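Local coordinates for protein ribosomal RNA small subunit methyltransferase E (Legionella pneumophila, PDB 5O95) that probably methylates the N3 position of uridine 1498 in 16S rRNA of the small ribosomal subunit, using S-adenosyl-L-methionine as methyl donor, at residues B[94-107]-B[226-239]. Residues are numbered along the deposited sequence; the frame is centred on the assembly and turned at random.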
# COMPACT_ATOMS: atom_id res chain seq x y z
N ARG B 94 10.02 1.62 6.88
CA ARG B 94 8.73 0.98 6.66
C ARG B 94 7.65 1.59 7.56
O ARG B 94 6.50 1.75 7.14
CB ARG B 94 8.86 -0.53 6.89
CG ARG B 94 9.76 -1.22 5.88
CD ARG B 94 10.31 -2.52 6.43
NE ARG B 94 11.05 -3.28 5.42
CZ ARG B 94 12.30 -3.02 5.06
NH1 ARG B 94 12.89 -3.76 4.13
NH2 ARG B 94 12.97 -2.02 5.63
N MET B 95 8.02 1.97 8.79
CA MET B 95 7.00 2.51 9.69
C MET B 95 6.49 3.84 9.18
O MET B 95 5.30 4.14 9.31
CB MET B 95 7.56 2.69 11.10
CG MET B 95 6.52 3.06 12.13
SD MET B 95 5.27 1.78 12.38
CE MET B 95 5.90 1.03 13.89
N GLU B 96 7.37 4.63 8.57
CA GLU B 96 6.92 5.93 8.06
C GLU B 96 5.86 5.74 6.98
O GLU B 96 4.88 6.49 6.92
CB GLU B 96 8.12 6.70 7.52
CG GLU B 96 9.05 7.30 8.62
CD GLU B 96 9.86 6.30 9.45
OE1 GLU B 96 10.02 5.12 9.07
OE2 GLU B 96 10.38 6.72 10.51
N MET B 97 6.01 4.72 6.16
CA MET B 97 5.01 4.41 5.15
C MET B 97 3.71 3.97 5.80
O MET B 97 2.62 4.42 5.41
CB MET B 97 5.57 3.31 4.23
CG MET B 97 4.97 3.28 2.86
SD MET B 97 4.41 1.63 2.52
CE MET B 97 3.09 1.53 3.70
N VAL B 98 3.79 3.12 6.83
CA VAL B 98 2.60 2.64 7.52
C VAL B 98 1.86 3.79 8.18
O VAL B 98 0.63 3.83 8.16
CB VAL B 98 2.96 1.55 8.55
CG1 VAL B 98 1.76 1.21 9.40
CG2 VAL B 98 3.47 0.30 7.83
N MET B 99 2.59 4.70 8.83
CA MET B 99 1.96 5.87 9.43
C MET B 99 1.16 6.64 8.38
O MET B 99 0.01 7.04 8.63
CB MET B 99 3.02 6.78 10.05
CG MET B 99 3.72 6.18 11.27
SD MET B 99 2.62 6.07 12.69
CE MET B 99 3.57 4.93 13.72
N GLN B 100 1.76 6.92 7.23
CA GLN B 100 1.07 7.73 6.22
C GLN B 100 -0.14 7.00 5.66
O GLN B 100 -1.26 7.55 5.61
CB GLN B 100 2.05 8.10 5.10
CG GLN B 100 1.38 8.82 3.94
CD GLN B 100 2.34 9.14 2.82
OE1 GLN B 100 2.51 8.36 1.90
NE2 GLN B 100 2.97 10.31 2.90
N LYS B 101 0.04 5.75 5.24
CA LYS B 101 -1.03 5.06 4.55
C LYS B 101 -2.13 4.59 5.50
O LYS B 101 -3.29 4.48 5.07
CB LYS B 101 -0.43 3.91 3.74
CG LYS B 101 0.49 4.48 2.61
CD LYS B 101 0.78 3.55 1.48
CE LYS B 101 1.65 4.28 0.46
NZ LYS B 101 1.17 5.68 0.23
N SER B 102 -1.81 4.29 6.76
CA SER B 102 -2.87 3.88 7.67
C SER B 102 -3.79 5.06 7.97
O SER B 102 -5.01 4.89 8.08
CB SER B 102 -2.31 3.26 8.95
OG SER B 102 -1.61 4.22 9.72
N ALA B 103 -3.22 6.26 8.06
CA ALA B 103 -4.03 7.47 8.17
C ALA B 103 -4.97 7.64 6.97
O ALA B 103 -6.16 7.96 7.13
CB ALA B 103 -3.11 8.69 8.37
N GLU B 104 -4.45 7.46 5.75
CA GLU B 104 -5.31 7.53 4.55
C GLU B 104 -6.42 6.50 4.61
O GLU B 104 -7.54 6.75 4.12
CB GLU B 104 -4.49 7.29 3.28
CG GLU B 104 -3.47 8.34 2.97
CD GLU B 104 -2.59 7.98 1.77
OE1 GLU B 104 -3.13 7.57 0.72
OE2 GLU B 104 -1.36 8.11 1.87
N LEU B 105 -6.13 5.30 5.15
CA LEU B 105 -7.12 4.24 5.25
C LEU B 105 -8.02 4.39 6.45
O LEU B 105 -8.78 3.47 6.77
CB LEU B 105 -6.44 2.85 5.24
CG LEU B 105 -6.34 2.18 3.88
CD1 LEU B 105 -7.76 1.92 3.32
CD2 LEU B 105 -5.59 3.05 2.91
N GLY B 106 -7.99 5.56 7.12
CA GLY B 106 -8.93 5.85 8.18
C GLY B 106 -8.66 5.21 9.52
O GLY B 106 -9.56 5.16 10.35
N VAL B 107 -7.44 4.71 9.75
CA VAL B 107 -7.16 4.07 11.03
C VAL B 107 -7.51 5.05 12.15
O VAL B 107 -7.32 6.25 12.02
CB VAL B 107 -5.69 3.64 11.06
CG1 VAL B 107 -4.77 4.85 11.34
CG2 VAL B 107 -5.44 2.52 12.08
N ARG B 226 5.08 -8.22 2.56
CA ARG B 226 5.90 -7.35 3.39
C ARG B 226 5.07 -6.74 4.52
O ARG B 226 3.85 -6.55 4.38
CB ARG B 226 6.54 -6.27 2.52
CG ARG B 226 7.61 -6.79 1.62
CD ARG B 226 8.16 -5.69 0.72
NE ARG B 226 9.29 -6.17 -0.06
CZ ARG B 226 10.53 -6.29 0.41
NH1 ARG B 226 10.80 -5.96 1.67
NH2 ARG B 226 11.50 -6.75 -0.37
N THR B 227 5.71 -6.42 5.64
CA THR B 227 4.96 -5.94 6.80
C THR B 227 4.19 -4.66 6.48
O THR B 227 3.04 -4.52 6.91
CB THR B 227 5.88 -5.74 8.01
OG1 THR B 227 7.08 -5.06 7.61
CG2 THR B 227 6.21 -7.09 8.63
N GLU B 228 4.79 -3.75 5.72
CA GLU B 228 4.08 -2.52 5.39
C GLU B 228 2.95 -2.79 4.42
O GLU B 228 1.89 -2.16 4.52
CB GLU B 228 5.03 -1.43 4.88
CG GLU B 228 5.57 -1.61 3.47
CD GLU B 228 6.79 -2.52 3.38
OE1 GLU B 228 7.14 -3.17 4.38
OE2 GLU B 228 7.40 -2.57 2.29
N THR B 229 3.13 -3.74 3.50
CA THR B 229 2.02 -4.10 2.63
C THR B 229 0.89 -4.71 3.45
O THR B 229 -0.29 -4.42 3.21
CB THR B 229 2.50 -5.12 1.60
OG1 THR B 229 3.65 -4.61 0.93
CG2 THR B 229 1.39 -5.36 0.56
N ALA B 230 1.24 -5.59 4.38
CA ALA B 230 0.25 -6.27 5.20
C ALA B 230 -0.61 -5.29 5.97
O ALA B 230 -1.82 -5.48 6.06
CB ALA B 230 0.94 -7.23 6.18
N ALA B 231 0.00 -4.29 6.59
CA ALA B 231 -0.78 -3.27 7.29
C ALA B 231 -1.81 -2.65 6.38
O ALA B 231 -2.99 -2.53 6.74
CB ALA B 231 0.15 -2.19 7.84
N ILE B 232 -1.39 -2.21 5.20
CA ILE B 232 -2.33 -1.46 4.37
C ILE B 232 -3.36 -2.40 3.73
O ILE B 232 -4.52 -2.03 3.56
CB ILE B 232 -1.58 -0.56 3.37
CG1 ILE B 232 -0.54 0.30 4.12
CG2 ILE B 232 -2.55 0.38 2.65
CD1 ILE B 232 -1.03 0.89 5.49
N THR B 233 -2.97 -3.63 3.39
CA THR B 233 -3.93 -4.61 2.90
C THR B 233 -4.96 -4.96 3.97
O THR B 233 -6.17 -5.05 3.67
CB THR B 233 -3.15 -5.87 2.47
OG1 THR B 233 -2.30 -5.53 1.36
CG2 THR B 233 -4.09 -7.01 2.09
N ALA B 234 -4.53 -5.16 5.21
CA ALA B 234 -5.47 -5.52 6.27
C ALA B 234 -6.45 -4.38 6.52
O ALA B 234 -7.65 -4.60 6.66
CB ALA B 234 -4.70 -5.84 7.55
N LEU B 235 -5.93 -3.15 6.62
CA LEU B 235 -6.82 -2.01 6.83
C LEU B 235 -7.82 -1.87 5.69
O LEU B 235 -9.00 -1.56 5.93
CB LEU B 235 -6.02 -0.72 6.98
CG LEU B 235 -5.18 -0.64 8.25
CD1 LEU B 235 -4.45 0.65 8.30
CD2 LEU B 235 -6.06 -0.81 9.47
N SER B 236 -7.38 -2.08 4.45
CA SER B 236 -8.30 -1.99 3.31
C SER B 236 -9.39 -3.04 3.41
O SER B 236 -10.57 -2.77 3.17
CB SER B 236 -7.52 -2.19 2.01
OG SER B 236 -6.52 -1.21 1.79
N VAL B 237 -9.01 -4.28 3.72
CA VAL B 237 -9.98 -5.36 3.78
C VAL B 237 -10.95 -5.14 4.94
O VAL B 237 -12.16 -5.31 4.79
CB VAL B 237 -9.28 -6.72 3.87
CG1 VAL B 237 -10.30 -7.82 4.13
CG2 VAL B 237 -8.48 -7.00 2.60
N LEU B 238 -10.43 -4.70 6.10
CA LEU B 238 -11.30 -4.47 7.24
C LEU B 238 -12.24 -3.28 7.01
O LEU B 238 -13.41 -3.35 7.36
CB LEU B 238 -10.46 -4.24 8.50
CG LEU B 238 -9.65 -5.46 8.93
CD1 LEU B 238 -8.73 -5.07 10.09
CD2 LEU B 238 -10.56 -6.61 9.32
N GLN B 239 -11.74 -2.21 6.40
CA GLN B 239 -12.61 -1.07 6.12
C GLN B 239 -13.65 -1.40 5.07
O GLN B 239 -14.76 -0.87 5.10
CB GLN B 239 -11.80 0.13 5.64
CG GLN B 239 -10.95 0.79 6.72
CD GLN B 239 -11.77 1.57 7.77
OE1 GLN B 239 -12.99 1.42 7.89
NE2 GLN B 239 -11.06 2.39 8.53
O HOH W 1 9.45 -4.92 4.00
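In the SPOUT methyltransferase domain, helix 94-104 and the C-terminal helix 227-242 lie side by side on the parallel sheet; the axes of 94-104 and 227-239 approach to 9.3 Å and run nearly parallel, 12° apart. Ile-232 is the knob at the middle, set among Met-97, Val-98, Lys-101 and Ser-102. Its chi1 of -52° sets CG1 beside its own backbone N and toward Lys-101 CB, and CD1 continues from there to 3.5 Å from that CB, while CG2 meets CD2 of Leu-105. One turn on, Leu-235 CD1 presses tightly on Ser-102 CB at 3.4 Å. A small side chain suits this spot, and the serine hydroxyl is returned to the backbone by a hydrogen bond from OG to Val-98 O.

Toward the N-terminal ends, the bent Met-97 crosses Glu-228 at about a right angle, its SD 3.6 Å from Glu-228 CG, and Val-98 CG2 rests against Glu-228 CB. The glutamate thus offers methylenes to the apolar layer and its carboxylate to polar partners. OE1 does not pair directly with Arg-94, whose NH2 hydrogen-bonds to Lys-91 O; a water bridges them, donating to OE1 and accepting from Arg-94 NE at 2.7 Å and from Arg-226 NH1.

At the other end a Schellman motif closes helix 94-104, with Gly-106 supplying the positive phi. Leu-105 O there accepts a weak hydrogen bond from Gln-239 NE2 (3.1 Å, 134°), while Gln-239 OE1 bonds to Ser-79.

Thr-227, which binds S-adenosyl-L-methionine, starts the second helix. Apolar side chains fill the middle of the interface and polar groups lie toward both ends. Glu-228 OE1 meets both arginines through the water and OE2 forms a salt bridge with Lys-101 of the second subunit, so one carboxylate takes part both within the helix pair and across the dimer.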